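Local coordinates for GGDEF and EAL domain-containing protein (Vibrio cholerae O1 str. 2010EL-1786, PDB 6PWK) that binds cyclic di-GMP, in part through its EAL domain, and probably acts as a receptor in a circuit that controls large adhesins and biofilm formation, at residues Asn233-Leu236 and Phe237-Gln241; Gln185-Lys188 and Thr189-Glu192. All blocks are in the same frame, centred on the assembly; numbering follows the deposited sequence.

Contact 1: residues Asn233-Leu236 and Phe237-Gln241. With C2E (9,9'-[(2R,3R,3aS,5S,7aR,9R,10R,10aS,12S,14aR)-3,5,10,12-tetrahydroxy-5,12-dioxidooctahydro-2H,7H-difuro[3,2-d:3',2'-j][1,3,7,9,2,8]tetraoxadiphosphacyclododecine-2,9-diyl]bis(2-amino-1,9-dihydro-6H-purin-6-one)), chain C.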
loop_
_atom_site.group_PDB
_atom_site.type_symbol
_atom_site.label_atom_id
_atom_site.label_comp_id
_atom_site.label_asym_id
_atom_site.label_seq_id
_atom_site.Cartn_x
_atom_site.Cartn_y
_atom_site.Cartn_z
ATOM N N ASN A 233 -12.096 12.377 -17.150
ATOM C CA ASN A 233 -10.800 12.968 -16.828
ATOM C C ASN A 233 -10.901 14.130 -15.849
ATOM O O ASN A 233 -9.863 14.632 -15.403
ATOM C CB ASN A 233 -10.091 13.432 -18.102
ATOM C CG ASN A 233 -9.365 12.302 -18.808
ATOM O OD1 ASN A 233 -9.094 11.258 -18.215
ATOM N ND2 ASN A 233 -9.037 12.511 -20.079
ATOM N N GLN A 234 -12.111 14.570 -15.502
ATOM C CA GLN A 234 -12.252 15.641 -14.525
ATOM C C GLN A 234 -12.187 15.121 -13.094
ATOM O O GLN A 234 -11.758 15.854 -12.196
ATOM C CB GLN A 234 -13.565 16.393 -14.751
ATOM C CG GLN A 234 -13.644 17.138 -16.077
ATOM C CD GLN A 234 -14.980 17.829 -16.285
ATOM O OE1 GLN A 234 -15.847 17.327 -17.000
ATOM N NE2 GLN A 234 -15.151 18.989 -15.660
ATOM N N PHE A 235 -12.595 13.869 -12.859
ATOM C CA PHE A 235 -12.687 13.341 -11.505
ATOM C C PHE A 235 -11.929 12.042 -11.266
ATOM O O PHE A 235 -11.833 11.622 -10.108
ATOM C CB PHE A 235 -14.158 13.117 -11.113
ATOM C CG PHE A 235 -14.888 12.147 -12.002
ATOM C CD1 PHE A 235 -14.807 10.781 -11.781
ATOM C CD2 PHE A 235 -15.668 12.603 -13.052
ATOM C CE1 PHE A 235 -15.479 9.889 -12.594
ATOM C CE2 PHE A 235 -16.345 11.714 -13.869
ATOM C CZ PHE A 235 -16.250 10.357 -13.638
ATOM N N LEU A 236 -11.402 11.387 -12.304
ATOM C CA LEU A 236 -10.773 10.083 -12.103
ATOM C C LEU A 236 -9.525 10.177 -11.234
ATOM O O LEU A 236 -9.184 9.214 -10.538
ATOM C CB LEU A 236 -10.433 9.445 -13.448
ATOM C CG LEU A 236 -11.510 8.525 -14.027
ATOM C CD1 LEU A 236 -11.084 7.993 -15.382
ATOM C CD2 LEU A 236 -11.805 7.383 -13.066
ATOM N N PHE A 237 -8.833 11.317 -11.260
ATOM C CA PHE A 237 -7.656 11.478 -10.413
ATOM C C PHE A 237 -8.038 11.445 -8.938
ATOM O O PHE A 237 -7.301 10.900 -8.108
ATOM C CB PHE A 237 -6.939 12.785 -10.751
ATOM C CG PHE A 237 -7.572 13.998 -10.130
ATOM C CD1 PHE A 237 -8.759 14.509 -10.631
ATOM C CD2 PHE A 237 -6.986 14.621 -9.040
ATOM C CE1 PHE A 237 -9.345 15.623 -10.059
ATOM C CE2 PHE A 237 -7.568 15.734 -8.464
ATOM C CZ PHE A 237 -8.748 16.237 -8.974
ATOM N N ALA A 238 -9.193 12.018 -8.595
ATOM C CA ALA A 238 -9.622 12.045 -7.202
ATOM C C ALA A 238 -10.014 10.654 -6.721
ATOM O O ALA A 238 -9.728 10.284 -5.577
ATOM C CB ALA A 238 -10.782 13.021 -7.029
ATOM N N LEU A 239 -10.664 9.868 -7.579
ATOM C CA LEU A 239 -11.101 8.538 -7.173
ATOM C C LEU A 239 -9.918 7.598 -6.981
ATOM O O LEU A 239 -9.906 6.790 -6.045
ATOM C CB LEU A 239 -12.078 7.968 -8.200
ATOM C CG LEU A 239 -13.329 8.806 -8.476
ATOM C CD1 LEU A 239 -14.312 8.032 -9.341
ATOM C CD2 LEU A 239 -13.981 9.244 -7.172
ATOM N N GLU A 240 -8.914 7.686 -7.856
ATOM C CA GLU A 240 -7.749 6.819 -7.716
ATOM C C GLU A 240 -6.898 7.228 -6.521
ATOM O O GLU A 240 -6.348 6.368 -5.822
ATOM C CB GLU A 240 -6.918 6.837 -8.998
ATOM C CG GLU A 240 -7.585 6.150 -10.175
ATOM C CD GLU A 240 -6.643 5.953 -11.346
ATOM O OE1 GLU A 240 -6.335 6.945 -12.039
ATOM O OE2 GLU A 240 -6.202 4.806 -11.565
ATOM N N GLN A 241 -6.775 8.533 -6.271
ATOM C CA GLN A 241 -5.994 8.985 -5.125
ATOM C C GLN A 241 -6.663 8.612 -3.810
ATOM O O GLN A 241 -5.983 8.462 -2.789
ATOM C CB GLN A 241 -5.775 10.496 -5.201
ATOM C CG GLN A 241 -4.425 10.941 -4.672
ATOM C CD GLN A 241 -3.285 10.496 -5.563
ATOM O OE1 GLN A 241 -3.380 10.561 -6.789
ATOM N NE2 GLN A 241 -2.199 10.035 -4.954
HETATM P P1 C2E C . -9.574 7.079 -23.438
HETATM O O2P C2E C . -9.440 5.595 -23.233
HETATM O O1P C2E C . -8.396 7.461 -24.289
HETATM O "O5'" C2E C . -10.883 7.452 -24.349
HETATM C "C5'" C2E C . -10.693 8.246 -25.473
HETATM C "C4'" C2E C . -11.025 9.704 -25.048
HETATM O "O4'" C2E C . -10.768 10.529 -26.019
HETATM C "C3'" C2E C . -12.536 9.879 -24.810
HETATM O "O3'" C2E C . -12.693 11.044 -24.159
HETATM C "C2'" C2E C . -13.029 10.065 -26.253
HETATM O "O2'" C2E C . -14.393 10.666 -26.256
HETATM C "C1'" C2E C . -12.186 10.977 -26.645
HETATM N N9 C2E C . -11.906 11.180 -28.044
HETATM C C8 C2E C . -12.437 10.037 -28.542
HETATM N N7 C2E C . -12.239 10.069 -29.885
HETATM C C5 C2E C . -11.599 11.190 -30.197
HETATM C C6 C2E C . -11.086 11.802 -31.512
HETATM O O6 C2E C . -11.237 11.260 -32.554
HETATM N N1 C2E C . -10.411 13.065 -31.492
HETATM C C2 C2E C . -10.193 13.781 -30.262
HETATM N N2 C2E C . -9.510 15.069 -30.183
HETATM N N3 C2E C . -10.686 13.171 -29.038
HETATM C C4 C2E C . -11.391 11.864 -29.047
HETATM P P11 C2E C . -13.622 10.897 -22.793
HETATM O O21 C2E C . -15.082 10.570 -22.964
HETATM O O11 C2E C . -13.593 12.246 -22.120
HETATM O O5A C2E C . -12.727 9.835 -21.900
HETATM C C5A C2E C . -11.572 10.425 -21.369
HETATM C C4A C2E C . -10.874 9.463 -20.495
HETATM O O4A C2E C . -11.595 9.239 -19.429
HETATM C C3A C2E C . -10.680 7.985 -21.280
HETATM O O3A C2E C . -9.393 7.975 -22.056
HETATM C C2A C2E C . -10.649 7.141 -20.394
HETATM O O2A C2E C . -9.234 6.937 -19.919
HETATM C C1A C2E C . -11.581 7.744 -19.207
HETATM N N91 C2E C . -12.789 7.235 -19.267
HETATM C C81 C2E C . -13.822 7.572 -20.054
HETATM N N71 C2E C . -14.834 6.748 -19.723
HETATM C C51 C2E C . -14.419 5.932 -18.758
HETATM C C61 C2E C . -15.113 4.808 -17.998
HETATM O O61 C2E C . -16.234 4.556 -18.263
HETATM N N11 C2E C . -14.424 4.070 -16.984
HETATM C C21 C2E C . -13.058 4.387 -16.670
HETATM N N21 C2E C . -12.361 3.635 -15.638
HETATM N N31 C2E C . -12.401 5.467 -17.408
HETATM C C41 C2E C . -13.130 6.232 -18.464
#

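Contact 2: residues Gln185-Lys188 and Thr189-Glu192. With C2E (9,9'-[(2R,3R,3aS,5S,7aR,9R,10R,10aS,12S,14aR)-3,5,10,12-tetrahydroxy-5,12-dioxidooctahydro-2H,7H-difuro[3,2-d:3',2'-j][1,3,7,9,2,8]tetraoxadiphosphacyclododecine-2,9-diyl]bis(2-amino-1,9-dihydro-6H-purin-6-one)), chain D.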
loop_
_atom_site.group_PDB
_atom_site.type_symbol
_atom_site.label_atom_id
_atom_site.label_comp_id
_atom_site.label_asym_id
_atom_site.label_seq_id
_atom_site.Cartn_x
_atom_site.Cartn_y
_atom_site.Cartn_z
ATOM N N GLN A 185 -11.936 15.038 -2.184
ATOM C CA GLN A 185 -13.102 14.479 -1.506
ATOM C C GLN A 185 -14.402 15.046 -2.061
ATOM O O GLN A 185 -15.433 14.365 -2.031
ATOM C CB GLN A 185 -12.997 14.722 -0.001
ATOM C CG GLN A 185 -11.919 13.883 0.668
ATOM C CD GLN A 185 -11.517 14.410 2.029
ATOM O OE1 GLN A 185 -12.342 14.930 2.781
ATOM N NE2 GLN A 185 -10.236 14.281 2.354
ATOM N N GLN A 186 -14.378 16.278 -2.572
ATOM C CA GLN A 186 -15.575 16.834 -3.192
ATOM C C GLN A 186 -15.919 16.100 -4.482
ATOM O O GLN A 186 -17.093 15.812 -4.743
ATOM C CB GLN A 186 -15.389 18.328 -3.452
ATOM C CG GLN A 186 -15.420 19.182 -2.196
ATOM C CD GLN A 186 -15.062 20.631 -2.465
ATOM O OE1 GLN A 186 -14.262 20.932 -3.350
ATOM N NE2 GLN A 186 -15.658 21.538 -1.702
ATOM N N TRP A 187 -14.909 15.789 -5.302
ATOM C CA TRP A 187 -15.155 15.025 -6.521
ATOM C C TRP A 187 -15.753 13.662 -6.199
ATOM O O TRP A 187 -16.721 13.230 -6.834
ATOM C CB TRP A 187 -13.858 14.856 -7.319
ATOM C CG TRP A 187 -13.500 16.019 -8.193
ATOM C CD1 TRP A 187 -12.385 16.798 -8.100
ATOM C CD2 TRP A 187 -14.254 16.531 -9.299
ATOM N NE1 TRP A 187 -12.397 17.763 -9.076
ATOM C CE2 TRP A 187 -13.534 17.623 -9.826
ATOM C CE3 TRP A 187 -15.468 16.173 -9.896
ATOM C CZ2 TRP A 187 -13.987 18.360 -10.918
ATOM C CZ3 TRP A 187 -15.918 16.907 -10.981
ATOM C CH2 TRP A 187 -15.178 17.987 -11.480
ATOM N N LYS A 188 -15.184 12.969 -5.208
ATOM C CA LYS A 188 -15.681 11.646 -4.849
ATOM C C LYS A 188 -17.134 11.708 -4.393
ATOM O O LYS A 188 -17.946 10.854 -4.767
ATOM C CB LYS A 188 -14.802 11.033 -3.760
ATOM C CG LYS A 188 -15.235 9.643 -3.329
ATOM C CD LYS A 188 -14.524 9.212 -2.058
ATOM C CE LYS A 188 -15.089 7.904 -1.530
ATOM N NZ LYS A 188 -14.766 7.708 -0.089
ATOM N N THR A 189 -17.480 12.718 -3.590
ATOM C CA THR A 189 -18.864 12.869 -3.150
ATOM C C THR A 189 -19.797 13.099 -4.333
ATOM O O THR A 189 -20.895 12.532 -4.386
ATOM C CB THR A 189 -18.978 14.021 -2.149
ATOM O OG1 THR A 189 -18.093 13.788 -1.046
ATOM C CG2 THR A 189 -20.401 14.141 -1.627
ATOM N N LEU A 190 -19.373 13.922 -5.296
ATOM C CA LEU A 190 -20.212 14.192 -6.460
ATOM C C LEU A 190 -20.419 12.936 -7.295
ATOM O O LEU A 190 -21.533 12.676 -7.767
ATOM C CB LEU A 190 -19.597 15.308 -7.304
ATOM C CG LEU A 190 -20.367 15.689 -8.571
ATOM C CD1 LEU A 190 -21.772 16.140 -8.219
ATOM C CD2 LEU A 190 -19.634 16.767 -9.354
ATOM N N VAL A 191 -19.362 12.140 -7.482
ATOM C CA VAL A 191 -19.491 10.895 -8.237
ATOM C C VAL A 191 -20.429 9.931 -7.521
ATOM O O VAL A 191 -21.286 9.296 -8.149
ATOM C CB VAL A 191 -18.106 10.265 -8.475
ATOM C CG1 VAL A 191 -18.242 8.943 -9.213
ATOM C CG2 VAL A 191 -17.221 11.220 -9.252
ATOM N N GLU A 192 -20.281 9.802 -6.198
ATOM C CA GLU A 192 -21.217 8.989 -5.426
ATOM C C GLU A 192 -22.642 9.500 -5.583
ATOM O O GLU A 192 -23.589 8.711 -5.683
ATOM C CB GLU A 192 -20.820 8.981 -3.950
ATOM C CG GLU A 192 -19.493 8.308 -3.649
ATOM C CD GLU A 192 -19.083 8.466 -2.198
ATOM O OE1 GLU A 192 -18.295 7.633 -1.704
ATOM O OE2 GLU A 192 -19.556 9.425 -1.549
HETATM P P1 C2E D . -8.977 17.095 -0.435
HETATM O O2P C2E D . -8.100 15.869 -0.514
HETATM O O1P C2E D . -10.369 16.550 -0.535
HETATM O "O5'" C2E D . -8.988 17.816 1.029
HETATM C "C5'" C2E D . -10.081 18.593 1.402
HETATM C "C4'" C2E D . -9.674 19.081 2.812
HETATM O "O4'" C2E D . -9.505 18.045 3.586
HETATM C "C3'" C2E D . -8.227 19.593 2.666
HETATM O "O3'" C2E D . -8.176 20.896 2.329
HETATM C "C2'" C2E D . -7.596 19.344 4.051
HETATM O "O2'" C2E D . -7.675 20.578 4.885
HETATM C "C1'" C2E D . -8.357 18.457 4.640
HETATM N N9 C2E D . -7.618 17.321 5.133
HETATM C C8 C2E D . -7.487 16.748 3.910
HETATM N N7 C2E D . -6.783 15.605 4.099
HETATM C C5 C2E D . -6.497 15.476 5.399
HETATM C C6 C2E D . -5.739 14.422 6.242
HETATM O O6 C2E D . -5.253 13.459 5.748
HETATM N N1 C2E D . -5.600 14.573 7.667
HETATM C C2 C2E D . -6.169 15.724 8.331
HETATM N N2 C2E D . -6.089 15.982 9.766
HETATM N N3 C2E D . -6.876 16.700 7.515
HETATM C C4 C2E D . -7.027 16.548 6.037
HETATM P P11 C2E D . -6.642 21.371 1.882
HETATM O O21 C2E D . -5.463 20.904 2.707
HETATM O O11 C2E D . -6.618 22.866 2.046
HETATM O O5A C2E D . -6.602 21.119 0.246
HETATM C C5A C2E D . -7.844 21.056 -0.405
HETATM C C4A C2E D . -7.633 20.484 -1.747
HETATM O O4A C2E D . -6.507 20.913 -2.265
HETATM C C3A C2E D . -7.491 18.816 -1.596
HETATM O O3A C2E D . -8.829 18.146 -1.704
HETATM C C2A C2E D . -6.787 18.457 -2.522
HETATM O O2A C2E D . -7.656 18.220 -3.730
HETATM C C1A C2E D . -5.762 19.692 -2.761
HETATM N N91 C2E D . -4.624 19.526 -2.119
HETATM C C81 C2E D . -4.292 19.900 -0.871
HETATM N N71 C2E D . -3.016 19.524 -0.684
HETATM C C51 C2E D . -2.583 18.938 -1.798
HETATM C C61 C2E D . -1.240 18.319 -2.176
HETATM O O61 C2E D . -0.376 18.327 -1.375
HETATM N N11 C2E D . -1.012 17.736 -3.465
HETATM C C21 C2E D . -2.073 17.729 -4.437
HETATM N N21 C2E D . -1.861 17.139 -5.752
HETATM N N31 C2E D . -3.358 18.327 -4.064
HETATM C C41 C2E D . -3.586 18.934 -2.712
#

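Contact 1: residues Asn233-Leu236 and Phe237-Gln241
The short helix 232-241 of the EAL domain borders the cyclic di-GMP pocket, and within it Phe235 and Leu239, one turn apart, meet. Leu239 CD1 comes to the edge of the Phe235 ring, near its plane, 3.7 Å from CD1 of that ring. Phe235 holds its CG between backbone N and carbonyl carbon (chi1 60°), which directs the ring to where Leu239 CD1 meets its edge, while the helix is kinked just after it. There the N of Phe237 lacks a bond to the preceding turn, and Ala238 N makes a weak one to Phe235 O. Regular hydrogen bonding resumes with Leu239 N to Phe235 O (3.3 Å) and Glu240 N to Leu236 O (3.1 Å). Phe237 repeats the rotamer (chi1 80°), which swings its ring back along the helix until Gln234 O lies in plane at the ring edge, 3.2 Å from Phe237 CE1; Ala238 CB covers one face. On the pocket side, Leu236 CD1 rests 3.5 Å from the guanine N31 of the ligand, an apolar branch suited to a flat base, and Asn233 OD1 approaches the ribose at C4A. Phe235 and Leu239 pack against Phe248 of helix 245-261, Phe235 also against Phe223 of strand 214-225; Phe235 and Ala238 face Trp187 of helix 184-197, whereas Phe237 lies on helix 148-164.

Contact 2: residues Gln185-Lys188 and Thr189-Glu192
Around Gln185 O, two donors of Thr189 converge one turn on in helix 184-197, whose N-terminal end faces a phosphate of cyclic di-GMP. Thr189 N bonds it at 3.1 Å and Thr189 OG1 at 2.9 Å, from opposite faces of the carbonyl plane. The hydroxyl gets there because OG1 sits beside the backbone N (chi1 -57°), a threonine arrangement that lets an exposed helical residue satisfy its own OH. At the other end of Gln185, the backbone N donates to O1P of the ligand at 2.7 Å and 167°, nearly straight. First-turn amides suit an anion, and the helix dipole probably favours the phosphate there; Lys184 N binds the ligand too. The Gln185 side chain, extended beyond CG, passes alongside O1P and packs on Tyr64 of the second subunit.

Farther along, the buried face carries Trp187, Leu190 and Val191. Trp187 and Leu190 lie side by side and point the same way, 4.1 Å apart between CZ3 and CD2, while Val191 CG2 touches Trp187 O at 3.2 Å. The indole is positioned from outside: its NE1 bonds Asn157 OD1 of helix 148-164, and its ring meets that of Phe237. Leu190 reaches the sheet at Phe223 of strand 214-225. Extended Lys188 packs on Leu239 of helix 232-241 and on Leu242 and Ala244, and crosses Glu192 with a salt bridge that is long, 3.9 Å from NZ to OE1, the carboxylate oxygen lying nearer to Lys188 CE, at 3.2 Å.

Overall arrangement
The centres of contacts 1 and 2 are about 9 Å apart, with helix 184-197 coming first along the chain. Their shared interface is largely apolar: Phe235 CB meets Trp187 CE3 at 3.5 Å, Phe235 CD1 meets Val191 CG2 at 3.5 Å, and Ala238 CB fits against Trp187 CB at 3.6 Å; the indole also meets Gln234 O. Each faces a different cyclic di-GMP, contact 1 the molecule in the EAL pocket, contact 2 the one bound by residues such as Arg28, Glu96 and Asp156. Phe237 comes to about 5 Å (nearest atoms) from the latter, so helix 232-241 lies between the two ligands. The side chain of Leu236 lies about 10 Å from the magnesium ion (nearest atoms).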